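Local atomic coordinates of putative phosphatase (PDB entry 3KYA), a protein that is of unproven function, possibly a phosphatase, and binds zinc ions with a chain that includes an IPT/TIG immunoglobulin-like domain. Residues A[361-371]-A[404-414]. Numbering follows the deposited sequence.
Sequences YRDDVGTEARM and RKVTPEGIVST. With EDO (1,2-ethanediol), chain F.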
loop_
_atom_site.group_PDB
_atom_site.type_symbol
_atom_site.label_atom_id
_atom_site.label_comp_id
_atom_site.label_asym_id
_atom_site.label_seq_id
_atom_site.Cartn_x
_atom_site.Cartn_y
_atom_site.Cartn_z
ATOM N N TYR A 361 -7.364 -17.768 0.064
ATOM C CA TYR A 361 -6.516 -16.798 0.741
ATOM C C TYR A 361 -5.791 -15.970 -0.319
ATOM O O TYR A 361 -4.856 -16.452 -0.975
ATOM C CB TYR A 361 -5.523 -17.472 1.684
ATOM C CG TYR A 361 -4.564 -16.474 2.285
ATOM C CD1 TYR A 361 -5.019 -15.488 3.148
ATOM C CD2 TYR A 361 -3.209 -16.502 1.979
ATOM C CE1 TYR A 361 -4.149 -14.547 3.690
ATOM C CE2 TYR A 361 -2.333 -15.570 2.526
ATOM C CZ TYR A 361 -2.811 -14.601 3.384
ATOM O OH TYR A 361 -1.946 -13.669 3.915
ATOM N N ARG A 362 -6.237 -14.731 -0.510
ATOM C CA ARG A 362 -5.618 -13.847 -1.487
ATOM C C ARG A 362 -5.866 -12.397 -1.161
ATOM O O ARG A 362 -7.019 -11.945 -1.089
ATOM C CB ARG A 362 -6.146 -14.126 -2.905
ATOM C CG ARG A 362 -5.476 -13.275 -3.971
ATOM C CD ARG A 362 -6.068 -13.500 -5.351
ATOM N NE ARG A 362 -5.387 -12.671 -6.341
ATOM C CZ ARG A 362 -4.341 -13.057 -7.077
ATOM N NH1 ARG A 362 -3.833 -14.285 -6.970
ATOM N NH2 ARG A 362 -3.801 -12.210 -7.947
ATOM N N ASP A 363 -4.776 -11.674 -0.949
ATOM C CA ASP A 363 -4.837 -10.239 -0.766
ATOM C C ASP A 363 -4.965 -9.623 -2.153
ATOM O O ASP A 363 -4.154 -9.901 -3.044
ATOM C CB ASP A 363 -3.612 -9.735 -0.014
ATOM C CG ASP A 363 -3.636 -10.140 1.455
ATOM O OD1 ASP A 363 -4.749 -10.191 2.041
ATOM O OD2 ASP A 363 -2.556 -10.393 2.019
ATOM N N ASP A 364 -6.016 -8.828 -2.336
ATOM C CA ASP A 364 -6.314 -8.184 -3.614
ATOM C C ASP A 364 -7.417 -7.132 -3.366
ATOM O O ASP A 364 -7.777 -6.867 -2.208
ATOM C CB ASP A 364 -6.760 -9.233 -4.636
ATOM C CG ASP A 364 -6.416 -8.854 -6.076
ATOM O OD1 ASP A 364 -6.367 -7.650 -6.412
ATOM O OD2 ASP A 364 -6.197 -9.785 -6.869
ATOM N N VAL A 365 -7.948 -6.548 -4.442
ATOM C CA VAL A 365 -8.967 -5.506 -4.368
ATOM C C VAL A 365 -10.354 -6.069 -4.621
ATOM O O VAL A 365 -10.555 -6.880 -5.533
ATOM C CB VAL A 365 -8.701 -4.394 -5.443
ATOM C CG1 VAL A 365 -9.755 -3.276 -5.361
ATOM C CG2 VAL A 365 -7.311 -3.826 -5.287
ATOM N N GLY A 366 -11.320 -5.613 -3.835
ATOM C CA GLY A 366 -12.719 -5.992 -4.018
ATOM C C GLY A 366 -13.023 -7.479 -4.092
ATOM O O GLY A 366 -12.537 -8.262 -3.266
ATOM N N THR A 367 -13.813 -7.866 -5.097
ATOM C CA THR A 367 -14.239 -9.260 -5.280
ATOM C C THR A 367 -13.156 -10.198 -5.842
ATOM O O THR A 367 -13.438 -11.366 -6.128
ATOM C CB THR A 367 -15.551 -9.327 -6.092
ATOM O OG1 THR A 367 -15.354 -8.691 -7.357
ATOM C CG2 THR A 367 -16.677 -8.625 -5.315
ATOM N N GLU A 368 -11.939 -9.681 -6.029
ATOM C CA GLU A 368 -10.796 -10.504 -6.434
ATOM C C GLU A 368 -10.064 -11.035 -5.188
ATOM O O GLU A 368 -9.257 -11.954 -5.283
ATOM C CB GLU A 368 -9.830 -9.717 -7.323
ATOM C CG GLU A 368 -10.420 -9.293 -8.666
ATOM C CD GLU A 368 -10.823 -10.475 -9.532
ATOM O OE1 GLU A 368 -10.236 -11.566 -9.380
ATOM O OE2 GLU A 368 -11.725 -10.309 -10.380
ATOM N N ALA A 369 -10.340 -10.443 -4.023
ATOM C CA ALA A 369 -9.748 -10.901 -2.769
ATOM C C ALA A 369 -10.404 -12.238 -2.415
ATOM O O ALA A 369 -11.527 -12.545 -2.867
ATOM C CB ALA A 369 -9.949 -9.864 -1.631
ATOM N N ARG A 370 -9.694 -13.047 -1.641
ATOM C CA ARG A 370 -10.212 -14.311 -1.175
ATOM C C ARG A 370 -9.984 -14.441 0.328
ATOM O O ARG A 370 -8.941 -14.040 0.837
ATOM C CB ARG A 370 -9.549 -15.467 -1.929
ATOM C CG ARG A 370 -9.903 -15.500 -3.419
ATOM C CD ARG A 370 -11.351 -15.928 -3.646
ATOM N NE ARG A 370 -11.710 -15.966 -5.071
ATOM C CZ ARG A 370 -12.198 -14.942 -5.774
ATOM N NH1 ARG A 370 -12.400 -13.750 -5.228
ATOM N NH2 ARG A 370 -12.492 -15.114 -7.055
HETATM N N MSE A 371 -10.982 -14.997 1.006
HETATM C CA MSE A 371 -10.954 -15.227 2.445
HETATM C C MSE A 371 -11.650 -16.568 2.727
HETATM O O MSE A 371 -12.175 -17.212 1.814
HETATM C CB MSE A 371 -11.616 -14.059 3.171
HETATM C CG MSE A 371 -13.045 -13.783 2.708
HETATM SE SE MSE A 371 -13.774 -12.076 3.307
HETATM C CE MSE A 371 -12.702 -10.796 2.334
ATOM N N ARG A 404 -7.068 -9.778 8.941
ATOM C CA ARG A 404 -6.967 -9.064 7.652
ATOM C C ARG A 404 -7.440 -7.616 7.841
ATOM O O ARG A 404 -8.188 -7.307 8.788
ATOM C CB ARG A 404 -7.837 -9.706 6.556
ATOM C CG ARG A 404 -7.764 -11.211 6.363
ATOM C CD ARG A 404 -6.577 -11.732 5.564
ATOM N NE ARG A 404 -6.561 -11.376 4.138
ATOM C CZ ARG A 404 -7.222 -12.013 3.164
ATOM N NH1 ARG A 404 -8.032 -13.034 3.428
ATOM N NH2 ARG A 404 -7.096 -11.597 1.896
ATOM N N LYS A 405 -7.009 -6.742 6.932
ATOM C CA LYS A 405 -7.353 -5.331 6.914
ATOM C C LYS A 405 -8.060 -5.012 5.596
ATOM O O LYS A 405 -7.663 -5.520 4.547
ATOM C CB LYS A 405 -6.086 -4.472 7.022
ATOM C CG LYS A 405 -6.317 -2.964 6.953
ATOM C CD LYS A 405 -4.989 -2.220 6.950
ATOM C CE LYS A 405 -5.142 -0.769 6.584
ATOM N NZ LYS A 405 -3.806 -0.100 6.399
ATOM N N VAL A 406 -9.104 -4.190 5.673
ATOM C CA VAL A 406 -9.886 -3.766 4.518
ATOM C C VAL A 406 -9.993 -2.244 4.524
ATOM O O VAL A 406 -10.566 -1.659 5.459
ATOM C CB VAL A 406 -11.338 -4.365 4.515
ATOM C CG1 VAL A 406 -12.092 -3.954 3.237
ATOM C CG2 VAL A 406 -11.322 -5.904 4.640
ATOM N N THR A 407 -9.438 -1.595 3.500
ATOM C CA THR A 407 -9.548 -0.154 3.381
ATOM C C THR A 407 -10.952 0.172 2.864
ATOM O O THR A 407 -11.626 -0.698 2.323
ATOM C CB THR A 407 -8.480 0.445 2.436
ATOM O OG1 THR A 407 -8.662 -0.054 1.105
ATOM C CG2 THR A 407 -7.075 0.114 2.935
ATOM N N PRO A 408 -11.405 1.420 3.030
ATOM C CA PRO A 408 -12.736 1.810 2.554
ATOM C C PRO A 408 -12.936 1.583 1.053
ATOM O O PRO A 408 -14.056 1.350 0.623
ATOM C CB PRO A 408 -12.796 3.302 2.866
ATOM C CG PRO A 408 -11.910 3.470 4.006
ATOM C CD PRO A 408 -10.776 2.502 3.804
ATOM N N GLU A 409 -11.843 1.623 0.295
ATOM C CA GLU A 409 -11.849 1.416 -1.155
ATOM C C GLU A 409 -11.939 -0.063 -1.541
ATOM O O GLU A 409 -12.127 -0.392 -2.718
ATOM C CB GLU A 409 -10.583 2.032 -1.793
ATOM C CG GLU A 409 -10.452 3.570 -1.684
ATOM C CD GLU A 409 -10.155 4.108 -0.278
ATOM O OE1 GLU A 409 -9.757 3.322 0.626
ATOM O OE2 GLU A 409 -10.319 5.347 -0.080
ATOM N N GLY A 410 -11.784 -0.955 -0.565
ATOM C CA GLY A 410 -11.876 -2.389 -0.796
ATOM C C GLY A 410 -10.566 -3.131 -0.991
ATOM O O GLY A 410 -10.566 -4.265 -1.465
ATOM N N ILE A 411 -9.442 -2.520 -0.638
ATOM C CA ILE A 411 -8.170 -3.233 -0.715
ATOM C C ILE A 411 -8.016 -4.106 0.547
ATOM O O ILE A 411 -8.064 -3.596 1.672
ATOM C CB ILE A 411 -6.973 -2.294 -0.872
ATOM C CG1 ILE A 411 -7.100 -1.488 -2.172
ATOM C CG2 ILE A 411 -5.680 -3.086 -0.894
ATOM C CD1 ILE A 411 -5.861 -0.651 -2.521
ATOM N N VAL A 412 -7.861 -5.413 0.339
ATOM C CA VAL A 412 -7.690 -6.367 1.419
ATOM C C VAL A 412 -6.220 -6.767 1.545
ATOM O O VAL A 412 -5.572 -7.133 0.562
ATOM C CB VAL A 412 -8.543 -7.630 1.223
ATOM C CG1 VAL A 412 -8.446 -8.553 2.474
ATOM C CG2 VAL A 412 -10.003 -7.252 0.935
ATOM N N SER A 413 -5.710 -6.697 2.775
ATOM C CA SER A 413 -4.337 -7.086 3.086
ATOM C C SER A 413 -4.317 -7.983 4.336
ATOM O O SER A 413 -5.370 -8.254 4.935
ATOM C CB SER A 413 -3.466 -5.848 3.295
ATOM O OG SER A 413 -3.947 -5.057 4.363
ATOM N N THR A 414 -3.132 -8.470 4.696
ATOM C CA THR A 414 -2.974 -9.307 5.875
ATOM C C THR A 414 -2.229 -8.471 6.899
ATOM O O THR A 414 -1.125 -7.989 6.624
ATOM C CB THR A 414 -2.242 -10.613 5.565
ATOM O OG1 THR A 414 -3.015 -11.370 4.624
ATOM C CG2 THR A 414 -2.067 -11.452 6.828
HETATM C C1 EDO F . -0.468 -12.977 0.377
HETATM O O1 EDO F . -0.621 -11.651 0.915
HETATM C C2 EDO F . -1.792 -13.505 -0.177
HETATM O O2 EDO F . -2.206 -12.765 -1.333
#
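One face of the Arg-404 guanidinium is met by the ring of Tyr-361, whose CE1 stands 3.9 Å above the plane, nearer the border of the group than its centre. The planes lie 66° apart, which excludes a parallel stack. Arg-362 O, Arg-370 O and Asp-363 OD1 line the guanidinium edge. NH1 and NH2 of Arg-404 converge on the single Arg-370 O, NH1 at 2.9 Å, while Arg-404 NH2 makes a 2.7 Å salt bridge to Asp-363 OD1, entering 36° out of the carboxylate plane. Bends at chi2 (-80°) and chi3 fold the arginine back to these acceptors, and Asp-397 supplies a second charge partner. A leucine in place of Arg-404 would probably leave Asp-363 without its countercharge and Arg-370 O without two of its donors.

Six successive antiparallel sheets are consistent with a beta-propeller; here the loop leading into the 374-415 sheet packs on the hairpin 402-415, against its edge strand 412-415, the turn 407-410 and Arg-404 of the adjoining strand. Val-365 and Ile-411 form a non-hydrogen-bonded antiparallel pair, flanked by Val-412 N to Asp-364 O (2.9 Å) and Gly-366 N to Gly-410 O (2.8 Å). Beside it, Ala-369 CB touches Val-412 CG2 at 3.7 Å.

At the edge of the Tyr-361 ring, OH donates to Thr-414 OG1 (2.6 Å), and Thr-414 OG1 donates onward to the syn lone pair of Asp-363 OD2 (2.8 Å). An ethanediol hydroxyl, probably from the crystallisation liquor, also donates to Asp-363 OD2.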